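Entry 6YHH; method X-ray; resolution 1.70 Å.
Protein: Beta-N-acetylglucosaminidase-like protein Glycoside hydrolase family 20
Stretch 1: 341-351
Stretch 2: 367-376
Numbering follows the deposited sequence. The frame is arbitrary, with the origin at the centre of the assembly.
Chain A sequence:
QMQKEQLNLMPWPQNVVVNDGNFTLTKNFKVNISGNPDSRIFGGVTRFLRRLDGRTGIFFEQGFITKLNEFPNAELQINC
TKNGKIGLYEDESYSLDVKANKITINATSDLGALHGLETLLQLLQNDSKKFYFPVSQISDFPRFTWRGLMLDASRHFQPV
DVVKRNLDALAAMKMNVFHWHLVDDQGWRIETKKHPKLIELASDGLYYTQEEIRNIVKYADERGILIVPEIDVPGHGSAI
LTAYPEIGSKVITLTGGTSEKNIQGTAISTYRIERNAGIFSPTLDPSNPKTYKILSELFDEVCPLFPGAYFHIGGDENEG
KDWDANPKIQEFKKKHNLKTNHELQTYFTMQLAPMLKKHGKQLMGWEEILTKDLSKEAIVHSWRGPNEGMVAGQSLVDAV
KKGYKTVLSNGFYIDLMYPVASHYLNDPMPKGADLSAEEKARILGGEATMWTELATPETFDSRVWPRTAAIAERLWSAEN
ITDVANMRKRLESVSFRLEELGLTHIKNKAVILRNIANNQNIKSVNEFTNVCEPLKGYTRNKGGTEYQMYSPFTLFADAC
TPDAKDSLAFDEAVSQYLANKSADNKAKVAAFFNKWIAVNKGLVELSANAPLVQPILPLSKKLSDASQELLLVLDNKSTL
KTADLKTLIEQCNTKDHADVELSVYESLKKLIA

Stretch 1 (341-351) NHELQTYFTMQ
Stretch 2 367-376: EEILTKDLSK

Residues 341-351 form a regular α-helix. The second stretch, a 3-10 segment (367-369) followed by irregular chain, crosses the helix through 367-371, then runs in roughly the helix direction from Thr-371 to Ser-375, burying 546 Å² in all. The register is set by CA atoms: Thr-346 lies 5.3 Å from Ile-369, and Glu-343 lies 6.1 Å from Thr-371. Helical i to i-4 bonds, such as Met-350 N to Thr-346 O at 2.8 Å, occupy the amides of 345-351; most of the contact comes from side chains pointing toward the loop: His-342, Gln-345, Thr-346, Thr-349 and Met-350, mostly in m rotamers, with Gln-345 t.

Thr-346 is the hub. Its OG1 (chi1 -67°) donates to Ile-369 O at 2.7 Å, a carbonyl that also receives a weak bond from Thr-371 N at 3.1 Å. Thr-371 OG1 (p) lies 2.7 Å from Thr-346 OG1. Threonine suits this buried site because its methyl packs as its hydroxyl bonds: Thr-346 CG2 sits 3.5 Å from Leu-374 N, whose proton goes to Thr-371 O at 3.0 Å, closing a type I turn over 371-374.

Nearer the helix start, one water donates to both His-342 O and Glu-368 O, each at 2.7 Å, bridging two carbonyls that could not bond each other. The His-342 ring lays one face over Glu-368 O, while its CB meets Thr-371 CG2 at 3.7 Å. The Glu-368 carboxylate leads away and is satisfied elsewhere in the structure.

Further along, Thr-349 OG1 donates to Gln-345 O at 2.8 Å; it also lies 3.8 Å from CG2 of Ile-369 (p, t). Met-350, m at all three chi angles, ends the contact. Its polarizable SD packs against CD1 of Leu-374 (t, p) at 3.9 Å and accepts a weak, nearly linear bond (171°) from Ser-375 N at 3.4 Å.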

# COMPACT_ATOMS: atom_id res chain seq x y z
N ASN A 341 44.24 2.86 -11.39
CA ASN A 341 42.96 2.12 -11.45
C ASN A 341 41.89 2.96 -12.13
O ASN A 341 41.08 2.40 -12.87
CB ASN A 341 42.57 1.57 -10.08
CG ASN A 341 43.39 0.37 -9.69
OD1 ASN A 341 43.84 -0.41 -10.52
ND2 ASN A 341 43.63 0.23 -8.44
N HIS A 342 41.80 4.25 -11.79
CA HIS A 342 40.79 5.08 -12.44
C HIS A 342 40.99 5.14 -13.95
O HIS A 342 40.01 5.08 -14.70
CB HIS A 342 40.79 6.48 -11.83
CG HIS A 342 40.10 6.54 -10.51
ND1 HIS A 342 39.14 5.62 -10.15
CD2 HIS A 342 40.20 7.40 -9.47
CE1 HIS A 342 38.69 5.92 -8.94
NE2 HIS A 342 39.30 7.00 -8.51
N GLU A 343 42.24 5.21 -14.42
CA GLU A 343 42.50 5.17 -15.87
C GLU A 343 42.06 3.85 -16.47
O GLU A 343 41.46 3.81 -17.57
CB GLU A 343 44.00 5.42 -16.19
CG GLU A 343 44.36 6.87 -15.91
CD GLU A 343 45.85 7.14 -16.20
OE1 GLU A 343 46.58 6.28 -16.72
OE2 GLU A 343 46.20 8.29 -16.09
N LEU A 344 42.32 2.77 -15.75
CA LEU A 344 41.89 1.48 -16.24
C LEU A 344 40.37 1.33 -16.27
O LEU A 344 39.76 0.74 -17.17
CB LEU A 344 42.54 0.39 -15.40
CG LEU A 344 42.11 -1.07 -15.61
CD1 LEU A 344 42.30 -1.51 -17.03
CD2 LEU A 344 42.84 -2.00 -14.66
N GLN A 345 39.73 1.89 -15.23
CA GLN A 345 38.27 1.85 -15.16
C GLN A 345 37.65 2.72 -16.25
O GLN A 345 36.61 2.36 -16.83
CB GLN A 345 37.77 2.27 -13.79
CG GLN A 345 36.31 1.93 -13.61
CD GLN A 345 35.74 2.48 -12.30
OE1 GLN A 345 36.39 2.46 -11.28
NE2 GLN A 345 34.54 2.97 -12.35
N THR A 346 38.29 3.83 -16.60
CA THR A 346 37.78 4.65 -17.71
C THR A 346 37.96 3.89 -19.03
O THR A 346 37.09 3.91 -19.89
CB THR A 346 38.56 5.96 -17.76
OG1 THR A 346 38.25 6.75 -16.57
CG2 THR A 346 38.16 6.78 -19.03
N TYR A 347 39.11 3.22 -19.20
CA TYR A 347 39.25 2.32 -20.38
C TYR A 347 38.12 1.28 -20.50
O TYR A 347 37.50 1.10 -21.56
CB TYR A 347 40.57 1.62 -20.29
CG TYR A 347 40.78 0.60 -21.37
CD1 TYR A 347 40.36 -0.66 -21.21
CD2 TYR A 347 41.41 0.94 -22.58
CE1 TYR A 347 40.48 -1.60 -22.22
CE2 TYR A 347 41.56 -0.00 -23.60
CZ TYR A 347 41.09 -1.26 -23.40
OH TYR A 347 41.20 -2.28 -24.36
N PHE A 348 37.85 0.61 -19.37
CA PHE A 348 36.76 -0.37 -19.26
C PHE A 348 35.44 0.27 -19.65
O PHE A 348 34.73 -0.25 -20.46
CB PHE A 348 36.73 -0.89 -17.79
CG PHE A 348 35.49 -1.62 -17.45
CD1 PHE A 348 35.29 -2.95 -17.82
CD2 PHE A 348 34.45 -0.96 -16.79
CE1 PHE A 348 34.10 -3.63 -17.51
CE2 PHE A 348 33.26 -1.64 -16.47
CZ PHE A 348 33.09 -2.96 -16.84
N THR A 349 35.13 1.41 -19.06
CA THR A 349 33.94 2.18 -19.36
C THR A 349 33.79 2.54 -20.85
O THR A 349 32.72 2.37 -21.47
CB THR A 349 33.90 3.48 -18.53
OG1 THR A 349 33.91 3.13 -17.13
CG2 THR A 349 32.70 4.32 -18.86
N MET A 350 34.93 2.92 -21.46
CA MET A 350 34.92 3.28 -22.89
C MET A 350 34.82 2.08 -23.80
O MET A 350 34.39 2.27 -24.98
CB MET A 350 36.13 4.18 -23.24
CG MET A 350 35.97 5.60 -22.68
SD MET A 350 34.45 6.43 -23.17
CE MET A 350 34.63 6.16 -24.95
N GLN A 351 35.08 0.87 -23.30
CA GLN A 351 34.77 -0.34 -24.03
C GLN A 351 33.24 -0.59 -24.10
O GLN A 351 32.71 -1.22 -25.01
CB GLN A 351 35.50 -1.60 -23.52
CG GLN A 351 36.97 -1.50 -23.39
CD GLN A 351 37.61 -0.86 -24.57
OE1 GLN A 351 38.19 0.26 -24.49
NE2 GLN A 351 37.51 -1.52 -25.68
N GLU A 367 30.94 9.79 -10.86
CA GLU A 367 32.07 10.66 -11.20
C GLU A 367 33.42 9.96 -11.33
O GLU A 367 34.33 10.49 -12.03
CB GLU A 367 32.11 11.80 -10.18
CG GLU A 367 32.52 11.37 -8.78
CD GLU A 367 32.52 12.50 -7.82
OE1 GLU A 367 31.42 13.02 -7.56
OE2 GLU A 367 33.63 12.86 -7.32
N GLU A 368 33.62 8.85 -10.63
CA GLU A 368 34.88 8.09 -10.76
C GLU A 368 35.27 7.76 -12.16
O GLU A 368 36.50 7.63 -12.44
CB GLU A 368 34.95 6.86 -9.89
CG GLU A 368 34.83 7.17 -8.40
CD GLU A 368 33.42 7.07 -7.82
OE1 GLU A 368 32.47 7.55 -8.50
OE2 GLU A 368 33.28 6.55 -6.64
N ILE A 369 34.30 7.68 -13.08
CA ILE A 369 34.62 7.36 -14.45
C ILE A 369 35.41 8.42 -15.19
O ILE A 369 36.01 8.14 -16.26
CB ILE A 369 33.39 6.93 -15.33
CG1 ILE A 369 32.42 8.07 -15.57
CG2 ILE A 369 32.69 5.71 -14.66
CD1 ILE A 369 31.42 7.79 -16.68
N LEU A 370 35.40 9.63 -14.68
CA LEU A 370 36.07 10.72 -15.35
C LEU A 370 37.60 10.75 -15.11
O LEU A 370 38.04 11.14 -14.03
CB LEU A 370 35.39 12.04 -14.95
CG LEU A 370 35.89 13.33 -15.55
CD1 LEU A 370 36.10 13.23 -17.03
CD2 LEU A 370 35.15 14.62 -15.17
N THR A 371 38.30 10.27 -16.13
CA THR A 371 39.71 10.56 -16.37
C THR A 371 39.84 11.03 -17.82
O THR A 371 38.87 11.06 -18.56
CB THR A 371 40.65 9.44 -16.00
OG1 THR A 371 40.42 8.34 -16.87
CG2 THR A 371 40.48 9.04 -14.54
N LYS A 372 41.08 11.43 -18.24
CA LYS A 372 41.22 12.21 -19.48
C LYS A 372 40.63 11.55 -20.72
O LYS A 372 40.03 12.24 -21.58
CB LYS A 372 42.71 12.63 -19.63
CG LYS A 372 43.59 11.49 -19.98
N ASP A 373 40.66 10.25 -20.85
CA ASP A 373 40.21 9.66 -22.10
C ASP A 373 38.70 9.29 -22.11
O ASP A 373 38.25 8.64 -23.03
CB ASP A 373 41.02 8.40 -22.40
CG ASP A 373 42.49 8.67 -22.76
OD1 ASP A 373 42.90 9.81 -22.90
OD2 ASP A 373 43.23 7.65 -22.90
N LEU A 374 37.94 9.59 -21.05
CA LEU A 374 36.49 9.47 -21.14
C LEU A 374 35.94 10.35 -22.23
O LEU A 374 36.23 11.54 -22.21
CB LEU A 374 35.86 9.90 -19.80
CG LEU A 374 34.38 9.60 -19.67
CD1 LEU A 374 34.06 8.12 -19.68
CD2 LEU A 374 33.79 10.27 -18.41
N SER A 375 35.17 9.79 -23.14
CA SER A 375 34.46 10.61 -24.14
C SER A 375 33.69 11.75 -23.51
O SER A 375 32.94 11.54 -22.53
CB SER A 375 33.51 9.77 -24.93
OG SER A 375 32.72 10.58 -25.76
N LYS A 376 33.80 12.96 -24.11
CA LYS A 376 33.02 14.08 -23.63
C LYS A 376 31.53 13.96 -23.91
O LYS A 376 30.74 14.83 -23.47
CB LYS A 376 33.59 15.41 -24.11
CG LYS A 376 34.89 15.73 -23.47
CD LYS A 376 35.33 17.16 -23.82
CE LYS A 376 35.85 17.18 -25.26
NZ LYS A 376 37.13 16.39 -25.29
O HOH W 1 37.57 5.37 -13.47